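Local coordinates for first ORF in transposon ISC1904 (Sulfolobus solfataricus, PDB 3ILX), which probably carries out the DNA strand exchange of a serine recombinase of the IS607 transposase type, this chain being its resolvase-like catalytic domain, at residues Pro72-Arg77 against Lys102-Glu107; Ile6-Val11 against Met47-Phe52. All coordinates share one frame; numbering follows the deposited sequence.

Interaction 1: residues Pro72-Arg77 against Lys102-Glu107; sequences PDRLVR and KTPEEE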
loop_
_atom_site.group_PDB
_atom_site.type_symbol
_atom_site.label_atom_id
_atom_site.label_comp_id
_atom_site.label_asym_id
_atom_site.label_seq_id
_atom_site.Cartn_x
_atom_site.Cartn_y
_atom_site.Cartn_z
ATOM N N PRO A 72 -1.356 9.006 10.236
ATOM C CA PRO A 72 -0.738 7.958 9.406
ATOM C C PRO A 72 -0.843 8.188 7.876
ATOM O O PRO A 72 0.156 7.954 7.148
ATOM C CB PRO A 72 -1.471 6.668 9.849
ATOM C CG PRO A 72 -1.889 6.986 11.345
ATOM C CD PRO A 72 -2.284 8.453 11.254
ATOM N N ASP A 73 -2.002 8.674 7.392
ATOM C CA ASP A 73 -2.168 8.845 5.918
ATOM C C ASP A 73 -1.340 9.991 5.320
ATOM O O ASP A 73 -1.215 10.101 4.093
ATOM C CB ASP A 73 -3.640 8.876 5.470
ATOM C CG ASP A 73 -4.240 10.269 5.485
ATOM O OD1 ASP A 73 -3.640 11.185 6.097
ATOM O OD2 ASP A 73 -5.334 10.449 4.893
ATOM N N ARG A 74 -0.697 10.792 6.173
ATOM C CA ARG A 74 0.336 11.685 5.647
ATOM C C ARG A 74 1.448 10.903 4.938
ATOM O O ARG A 74 1.939 11.333 3.876
ATOM C CB ARG A 74 0.925 12.578 6.740
ATOM C CG ARG A 74 -0.095 13.586 7.367
ATOM C CD ARG A 74 -0.744 14.458 6.269
ATOM N NE ARG A 74 -1.944 13.848 5.688
ATOM C CZ ARG A 74 -2.656 14.382 4.691
ATOM N NH1 ARG A 74 -2.255 15.528 4.112
ATOM N NH2 ARG A 74 -3.770 13.767 4.261
ATOM N N LEU A 75 1.841 9.765 5.500
ATOM C CA LEU A 75 2.928 8.964 4.891
ATOM C C LEU A 75 2.482 8.214 3.660
ATOM O O LEU A 75 3.130 8.297 2.611
ATOM C CB LEU A 75 3.595 7.995 5.905
ATOM C CG LEU A 75 4.654 8.733 6.739
ATOM C CD1 LEU A 75 5.006 7.965 8.051
ATOM C CD2 LEU A 75 5.909 9.067 5.889
ATOM N N VAL A 76 1.408 7.442 3.791
ATOM C CA VAL A 76 0.889 6.626 2.690
ATOM C C VAL A 76 -0.592 6.401 2.870
ATOM O O VAL A 76 -1.113 6.467 4.006
ATOM C CB VAL A 76 1.541 5.197 2.614
ATOM C CG1 VAL A 76 2.943 5.252 2.012
ATOM C CG2 VAL A 76 1.559 4.519 3.994
ATOM N N ARG A 77 -1.269 6.105 1.772
ATOM C CA ARG A 77 -2.680 5.701 1.823
ATOM C C ARG A 77 -2.801 4.197 2.124
ATOM O O ARG A 77 -3.735 3.778 2.770
ATOM C CB ARG A 77 -3.356 6.064 0.490
ATOM C CG ARG A 77 -4.793 5.543 0.246
ATOM C CD ARG A 77 -5.793 6.130 1.213
ATOM N NE ARG A 77 -5.806 7.594 1.131
ATOM C CZ ARG A 77 -6.013 8.423 2.161
ATOM N NH1 ARG A 77 -6.257 7.967 3.403
ATOM N NH2 ARG A 77 -5.971 9.738 1.947
ATOM N N LYS A 102 -7.024 12.922 9.589
ATOM C CA LYS A 102 -7.889 14.075 9.441
ATOM C C LYS A 102 -7.881 14.556 7.983
ATOM O O LYS A 102 -7.869 15.741 7.707
ATOM C CB LYS A 102 -7.458 15.181 10.435
ATOM C CG LYS A 102 -7.885 14.911 11.871
ATOM C CD LYS A 102 -9.418 14.657 11.942
ATOM C CE LYS A 102 -9.952 14.518 13.365
ATOM N NZ LYS A 102 -9.459 13.265 14.027
ATOM N N THR A 103 -7.839 13.606 7.061
ATOM C CA THR A 103 -7.860 13.856 5.612
ATOM C C THR A 103 -8.983 14.784 5.140
ATOM O O THR A 103 -10.143 14.552 5.484
ATOM C CB THR A 103 -8.070 12.534 4.925
ATOM O OG1 THR A 103 -7.392 11.524 5.685
ATOM C CG2 THR A 103 -7.523 12.541 3.499
ATOM N N PRO A 104 -8.662 15.821 4.325
ATOM C CA PRO A 104 -9.729 16.604 3.676
ATOM C C PRO A 104 -10.579 15.748 2.736
ATOM O O PRO A 104 -10.083 14.792 2.116
ATOM C CB PRO A 104 -8.956 17.640 2.851
ATOM C CG PRO A 104 -7.614 17.721 3.512
ATOM C CD PRO A 104 -7.333 16.308 3.910
ATOM N N GLU A 105 -11.845 16.122 2.612
ATOM C CA GLU A 105 -12.787 15.388 1.803
ATOM C C GLU A 105 -12.273 15.259 0.378
ATOM O O GLU A 105 -12.302 14.168 -0.190
ATOM C CB GLU A 105 -14.150 16.081 1.812
ATOM C CG GLU A 105 -15.119 15.473 0.800
ATOM C CD GLU A 105 -16.549 15.875 1.041
ATOM O OE1 GLU A 105 -16.827 16.542 2.054
ATOM O OE2 GLU A 105 -17.406 15.500 0.225
ATOM N N GLU A 106 -11.819 16.370 -0.186
ATOM C CA GLU A 106 -11.315 16.417 -1.564
ATOM C C GLU A 106 -10.201 15.396 -1.789
ATOM O O GLU A 106 -10.091 14.839 -2.877
ATOM C CB GLU A 106 -10.801 17.832 -1.887
ATOM C CG GLU A 106 -10.239 18.011 -3.305
ATOM C CD GLU A 106 -9.469 19.330 -3.509
ATOM O OE1 GLU A 106 -9.669 20.302 -2.737
ATOM O OE2 GLU A 106 -8.651 19.388 -4.457
ATOM N N GLU A 107 -9.377 15.177 -0.764
ATOM C CA GLU A 107 -8.217 14.305 -0.890
ATOM C C GLU A 107 -8.707 12.852 -0.997
ATOM O O GLU A 107 -8.273 12.098 -1.885
ATOM C CB GLU A 107 -7.216 14.483 0.271
ATOM C CG GLU A 107 -6.087 13.408 0.227
ATOM C CD GLU A 107 -4.977 13.586 1.269
ATOM O OE1 GLU A 107 -5.001 14.579 2.018
ATOM O OE2 GLU A 107 -4.070 12.713 1.331
HETATM O O HOH W 1 -3.752 16.778 1.759
#
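Asp-73 and Thr-103 mark the closest approach of the two backbones, with their CA atoms 7.6 Å apart. Pro-72 to Leu-75 make a short, weakly bonded helical turn. The other segment runs through a loop to Pro-104, the N-cap of helix 105-125, so that Glu-107 in the first turn faces the arginines. The gap between the backbones is filled by polar side chains, nearly all buried. Asp-73 has its CG between the backbone N and the carbonyl carbon (chi1 89°), and its OD2 accepts a hydrogen bond from Thr-103 OG1. At 2.5 Å from OG1 to OD2 this bond is very short, and little should be read into its exact length. The chain of Arg-74 bends about CB-CG and again about CG-CD. Its NH2 meets Glu-107 OE1 at 2.7 Å in a nearly straight salt bridge (166°), lying in the guanidinium plane and on the syn side of the carboxylate but raised out of the carboxylate plane. The two planes are turned 62° against each other, so this is one firm bond and not a flat two-pronged pair. A water joins Arg-74 NH1 to the same OE1, which is thus gripped twice. Arg-77 slides past Glu-107 in the opposite direction: its NH2 lies 3.6 Å from Glu-107 OE2, a long salt bridge, and its NH1 has a weak bond to Asp-73 OD2. Stronger partners lie outside, Asp-111 for Arg-77 and Arg-10 for Glu-107. Thr-103 CG2 meets Arg-77 NH2 tip to tip, at the guanidinium edge. Four alternating charges thus form a salt-bridge network, and the clustered arginines of the Asp-Arg-Leu-Val-Arg sequence are consistent with the active-site region of the serine recombinase fold.

Interaction 2: residues Ile6-Val11 against Met47-Phe52; sequences ILYARV and MKRKGF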
loop_
_atom_site.group_PDB
_atom_site.type_symbol
_atom_site.label_atom_id
_atom_site.label_comp_id
_atom_site.label_asym_id
_atom_site.label_seq_id
_atom_site.Cartn_x
_atom_site.Cartn_y
_atom_site.Cartn_z
ATOM N N ILE A 6 13.222 13.397 12.069
ATOM C CA ILE A 6 12.682 13.954 10.833
ATOM C C ILE A 6 11.175 14.189 10.909
ATOM O O ILE A 6 10.398 13.275 11.283
ATOM C CB ILE A 6 12.939 12.989 9.663
ATOM C CG1 ILE A 6 14.447 12.671 9.527
ATOM C CG2 ILE A 6 12.414 13.562 8.350
ATOM C CD1 ILE A 6 14.755 11.696 8.333
ATOM N N LEU A 7 10.754 15.391 10.528
ATOM C CA LEU A 7 9.340 15.707 10.367
ATOM C C LEU A 7 8.937 15.471 8.913
ATOM O O LEU A 7 9.616 15.908 7.988
ATOM C CB LEU A 7 9.061 17.146 10.772
ATOM C CG LEU A 7 9.672 17.575 12.103
ATOM C CD1 LEU A 7 9.345 19.016 12.389
ATOM C CD2 LEU A 7 9.190 16.684 13.237
ATOM N N TYR A 8 7.841 14.752 8.715
ATOM C CA TYR A 8 7.382 14.522 7.363
ATOM C C TYR A 8 6.003 15.152 7.189
ATOM O O TYR A 8 5.078 14.857 7.938
ATOM C CB TYR A 8 7.343 13.038 7.010
ATOM C CG TYR A 8 6.883 12.885 5.573
ATOM C CD1 TYR A 8 7.784 12.997 4.533
ATOM C CD2 TYR A 8 5.528 12.719 5.259
ATOM C CE1 TYR A 8 7.382 12.906 3.218
ATOM C CE2 TYR A 8 5.109 12.610 3.920
ATOM C CZ TYR A 8 6.033 12.712 2.915
ATOM O OH TYR A 8 5.626 12.603 1.576
ATOM N N ALA A 9 5.858 16.018 6.194
ATOM C CA ALA A 9 4.569 16.663 5.982
ATOM C C ALA A 9 4.170 16.538 4.519
ATOM O O ALA A 9 5.021 16.572 3.653
ATOM C CB ALA A 9 4.623 18.134 6.387
ATOM N N ARG A 10 2.872 16.433 4.257
ATOM C CA ARG A 10 2.375 16.219 2.903
ATOM C C ARG A 10 0.963 16.784 2.749
ATOM O O ARG A 10 0.121 16.613 3.631
ATOM C CB ARG A 10 2.351 14.692 2.575
ATOM C CG ARG A 10 2.089 14.344 1.060
ATOM C CD ARG A 10 1.541 12.914 0.814
ATOM N NE ARG A 10 0.442 12.529 1.742
ATOM C CZ ARG A 10 -0.844 12.745 1.498
ATOM N NH1 ARG A 10 -1.231 13.381 0.377
ATOM N NH2 ARG A 10 -1.745 12.383 2.406
ATOM N N VAL A 11 0.711 17.436 1.622
ATOM C CA VAL A 11 -0.639 17.758 1.181
ATOM C C VAL A 11 -0.804 17.296 -0.274
ATOM O O VAL A 11 0.168 17.254 -1.050
ATOM C CB VAL A 11 -0.968 19.293 1.318
ATOM C CG1 VAL A 11 -0.895 19.759 2.795
ATOM C CG2 VAL A 11 -0.046 20.141 0.448
HETATM N N MSE A 47 3.808 6.771 -5.396
HETATM C CA MSE A 47 5.025 6.069 -4.966
HETATM C C MSE A 47 6.320 6.716 -5.532
HETATM O O MSE A 47 7.435 6.272 -5.215
HETATM C CB MSE A 47 4.952 4.593 -5.364
HETATM C CG MSE A 47 3.760 3.847 -4.810
HETATM SE SE MSE A 47 4.102 3.499 -2.959
HETATM C CE MSE A 47 3.419 5.164 -2.183
ATOM N N LYS A 48 6.161 7.769 -6.337
ATOM C CA LYS A 48 7.298 8.522 -6.867
ATOM C C LYS A 48 7.592 9.832 -6.121
ATOM O O LYS A 48 8.512 10.564 -6.495
ATOM C CB LYS A 48 7.128 8.759 -8.377
ATOM C CG LYS A 48 7.033 7.464 -9.175
ATOM C CD LYS A 48 6.703 7.684 -10.684
ATOM C CE LYS A 48 6.430 6.353 -11.364
ATOM N NZ LYS A 48 6.665 6.300 -12.868
ATOM N N ARG A 49 6.833 10.124 -5.056
ATOM C CA ARG A 49 7.109 11.321 -4.241
ATOM C C ARG A 49 8.602 11.377 -3.845
ATOM O O ARG A 49 9.117 10.452 -3.197
ATOM C CB ARG A 49 6.271 11.306 -2.963
ATOM C CG ARG A 49 4.834 11.826 -3.065
ATOM C CD ARG A 49 4.112 11.631 -1.709
ATOM N NE ARG A 49 3.863 10.223 -1.488
ATOM C CZ ARG A 49 3.805 9.637 -0.296
ATOM N NH1 ARG A 49 3.551 8.342 -0.226
ATOM N NH2 ARG A 49 4.008 10.317 0.824
ATOM N N LYS A 50 9.287 12.449 -4.227
ATOM C CA LYS A 50 10.731 12.605 -3.924
ATOM C C LYS A 50 11.033 12.617 -2.450
ATOM O O LYS A 50 12.003 12.008 -2.014
ATOM C CB LYS A 50 11.260 13.924 -4.458
ATOM C CG LYS A 50 10.651 14.314 -5.756
ATOM C CD LYS A 50 11.368 13.702 -6.927
ATOM C CE LYS A 50 11.167 14.620 -8.135
ATOM N NZ LYS A 50 11.359 13.934 -9.452
ATOM N N GLY A 51 10.221 13.358 -1.699
ATOM C CA GLY A 51 10.399 13.450 -0.266
ATOM C C GLY A 51 10.251 12.072 0.371
ATOM O O GLY A 51 11.120 11.655 1.148
ATOM N N PHE A 52 9.167 11.359 0.043
ATOM C CA PHE A 52 8.874 10.062 0.679
ATOM C C PHE A 52 9.950 9.036 0.356
ATOM O O PHE A 52 10.340 8.256 1.229
ATOM C CB PHE A 52 7.511 9.552 0.213
ATOM C CG PHE A 52 7.216 8.108 0.571
ATOM C CD1 PHE A 52 6.710 7.773 1.827
ATOM C CD2 PHE A 52 7.340 7.102 -0.395
ATOM C CE1 PHE A 52 6.427 6.437 2.134
ATOM C CE2 PHE A 52 7.017 5.798 -0.104
ATOM C CZ PHE A 52 6.542 5.472 1.189
#
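Tyr-8 and Arg-49 meet where the strand 4-11 of the parallel resolvase sheet faces the start of helix 50-60, with Arg-49 at its N-cap. The tight part is the tyrosine tip. With CG anti to the backbone N (chi1 -179°), the ring leaves the strand toward the helix, and its CE1 edge comes within 4.1 Å of Gly-51 C. Tyr-8 OH lies 3.8 Å from Phe-52 CB and accepts a hydrogen bond from Arg-49 NH2 at 2.9 Å. That bond is bent (137°) and tilted from the guanidinium plane, which stands 71° to the ring. The hydroxyl is also hydrogen-bonded to Asp-40, and Arg-49 NH2 to the backbone O of Leu-75. A phenylalanine in place of Tyr-8 would probably leave Asp-40 and Arg-49 NH2 each short of one hydrogen-bond partner, the hydroxyl they share. By contrast, the outer side of the same turn is loose: Lys-48 and Lys-50 carry their amines outward, well clear of the strand. Between these extremes, Arg-10 crosses Arg-49 at about a right angle, bringing two like charges near each other. The charge of Arg-10 is met by Glu-107, which is salt-bridged to its NH2, and the contact with Arg-49 is through carbon: Arg-10 CD sits 3.6 Å from Arg-49 NH2.

In the fold
The two contacts follow one another along the chain: interaction 2 closes at helix 50-60 before interaction 1 opens at residue 72. Their centres are 12 Å apart, and they touch directly. Strand 4-11, an inner strand of the four-stranded parallel sheet, is the common piece, because Arg-10 NH2 makes a salt bridge to Glu-107 OE2 at 2.6 Å and the Arg-10 carbonyl probably takes a hydrogen bond from Arg-74. Polar bonds through Arg-10 thus join this strand to segments 72-77 and 102-107, while the start of helix 50-60 joins by packing of Phe-52 on Val-76 and by the Arg-49 bond to Leu-75. Both contacts also reach the second subunit.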